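Sulfur oxygenase/reductase (Halothiobacillus neapolitanus, PDB 6QPA) probably catalyses the oxygen-dependent disproportionation of elemental sulfur, using a mononuclear iron site held by two histidines and one carboxylate. Local coordinates at residues A[117-122]-A[199-204]. Numbering follows the deposited sequence.
Sequences PYFEVV and MKQFGV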
# COMPACT_ATOMS: atom_id res chain seq x y z
N PRO A 117 -0.96 11.43 59.39
CA PRO A 117 -1.65 11.46 60.69
C PRO A 117 -1.48 10.15 61.43
O PRO A 117 -1.23 9.09 60.85
CB PRO A 117 -3.12 11.68 60.31
CG PRO A 117 -3.14 11.94 58.81
CD PRO A 117 -1.92 11.27 58.28
N TYR A 118 -1.64 10.24 62.74
CA TYR A 118 -1.64 9.10 63.65
C TYR A 118 -3.08 8.66 63.95
O TYR A 118 -3.97 9.50 64.15
CB TYR A 118 -0.95 9.46 64.96
CG TYR A 118 0.56 9.55 64.91
CD1 TYR A 118 1.34 8.40 64.86
CD2 TYR A 118 1.22 10.79 64.98
CE1 TYR A 118 2.74 8.47 64.85
CE2 TYR A 118 2.62 10.87 64.97
CZ TYR A 118 3.36 9.69 64.91
OH TYR A 118 4.73 9.72 64.90
N PHE A 119 -3.29 7.34 63.99
CA PHE A 119 -4.62 6.78 64.18
C PHE A 119 -4.64 5.78 65.33
O PHE A 119 -3.74 4.95 65.47
CB PHE A 119 -5.16 6.10 62.91
CG PHE A 119 -5.44 7.07 61.82
CD1 PHE A 119 -4.43 7.50 61.00
CD2 PHE A 119 -6.71 7.60 61.66
CE1 PHE A 119 -4.68 8.43 60.01
CE2 PHE A 119 -6.97 8.53 60.69
CZ PHE A 119 -5.94 8.94 59.84
N GLU A 120 -5.68 5.88 66.12
CA GLU A 120 -6.00 4.89 67.12
C GLU A 120 -6.95 3.86 66.52
O GLU A 120 -7.88 4.19 65.78
CB GLU A 120 -6.64 5.58 68.33
CG GLU A 120 -7.31 4.65 69.29
CD GLU A 120 -8.11 5.38 70.36
OE1 GLU A 120 -8.02 6.63 70.45
OE2 GLU A 120 -8.83 4.68 71.11
N VAL A 121 -6.69 2.59 66.83
CA VAL A 121 -7.58 1.51 66.42
C VAL A 121 -8.67 1.42 67.49
O VAL A 121 -8.45 0.86 68.56
CB VAL A 121 -6.83 0.19 66.25
CG1 VAL A 121 -7.81 -0.91 65.81
CG2 VAL A 121 -5.74 0.36 65.19
N VAL A 122 -9.83 1.99 67.18
CA VAL A 122 -10.95 2.03 68.12
C VAL A 122 -11.52 0.63 68.33
O VAL A 122 -11.82 0.22 69.46
CB VAL A 122 -12.04 2.98 67.60
CG1 VAL A 122 -13.27 2.90 68.46
CG2 VAL A 122 -11.51 4.42 67.51
N MET A 199 -10.65 3.51 62.65
CA MET A 199 -9.44 4.26 63.01
C MET A 199 -9.81 5.71 63.24
O MET A 199 -10.44 6.33 62.37
CB MET A 199 -8.40 4.15 61.90
CG MET A 199 -7.94 2.75 61.61
SD MET A 199 -6.64 2.67 60.34
CE MET A 199 -7.57 3.16 58.90
N LYS A 200 -9.34 6.26 64.36
CA LYS A 200 -9.66 7.63 64.79
C LYS A 200 -8.38 8.45 64.76
O LYS A 200 -7.40 8.10 65.42
CB LYS A 200 -10.23 7.62 66.21
CG LYS A 200 -10.65 9.00 66.74
CD LYS A 200 -10.97 8.90 68.22
CE LYS A 200 -11.44 10.23 68.80
NZ LYS A 200 -11.51 10.04 70.28
N GLN A 201 -8.38 9.55 64.01
CA GLN A 201 -7.20 10.41 63.96
C GLN A 201 -7.08 11.20 65.26
O GLN A 201 -8.03 11.86 65.68
CB GLN A 201 -7.29 11.38 62.77
CG GLN A 201 -6.09 12.34 62.77
CD GLN A 201 -6.17 13.47 61.75
OE1 GLN A 201 -5.69 14.57 62.03
NE2 GLN A 201 -6.76 13.21 60.57
N PHE A 202 -5.90 11.14 65.91
CA PHE A 202 -5.68 11.90 67.13
C PHE A 202 -4.43 12.77 67.06
O PHE A 202 -4.10 13.41 68.06
CB PHE A 202 -5.60 10.97 68.37
CG PHE A 202 -4.39 10.05 68.39
CD1 PHE A 202 -4.41 8.82 67.74
CD2 PHE A 202 -3.24 10.42 69.07
CE1 PHE A 202 -3.30 7.98 67.76
CE2 PHE A 202 -2.12 9.58 69.10
CZ PHE A 202 -2.15 8.36 68.43
N GLY A 203 -3.75 12.84 65.93
CA GLY A 203 -2.59 13.71 65.80
C GLY A 203 -1.91 13.48 64.47
O GLY A 203 -2.32 12.61 63.69
N VAL A 204 -0.87 14.28 64.21
CA VAL A 204 -0.13 14.23 62.95
C VAL A 204 1.37 14.29 63.24
O VAL A 204 1.81 15.02 64.13
CB VAL A 204 -0.52 15.37 61.99
CG1 VAL A 204 0.28 15.27 60.68
CG2 VAL A 204 -2.02 15.31 61.68
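Glu120 and Lys200 form an antiparallel hydrogen-bonded pair: Glu120 N lies 2.9 Å from Lys200 O, and Lys200 N lies 2.9 Å from Glu120 O. Toward Pro117 the pairing shifts. Phe119 faces Gln201 and Pro117 faces Val204, leaving Phe202 and Gly203 opposite Tyr118 alone, which defines a beta bulge. Tyr118 still bonds to both, its O accepting from Phe202 N at 3.1 Å and its N donating to Gly203 O.

One aromatic ring packs on each face of the strand pair. On the face of Tyr118 and Glu120, Phe202 CG sits between backbone N and carbonyl carbon (chi1 67°), a placement that lets the ring present one face to Tyr118 CB, 4.2 Å from the ring centroid and 25° off its normal, a CH-pi contact, while Phe119 C and Glu120 N meet its edge. On the other face, the Phe119 ring crosses the Gln201 side chain obliquely, CE2 to CB at 3.5 Å, with ring and amide planes 75° apart. Phe119 CD2 also reaches Met199 CB at 3.8 Å, and Met199 SD lies obliquely 5.5 Å from the ring centroid, a Met-aromatic contact. An alanine at Phe119 would probably open a gap beside Gln201 CB and Met199, leaving the sulfur without its aromatic partner.

At the Val122 end, Val122 CG2 packs on Lys200 CB at 3.7 Å.

Strands 7-15 and 251-259 flank this pair within the barrel-like sheet. Tyr118 OH bonds to Glu89 and to His88 ND1, and His88 is an iron ligand; the pairing holds Tyr118 in the strand, and its OH is likely to orient that imidazole.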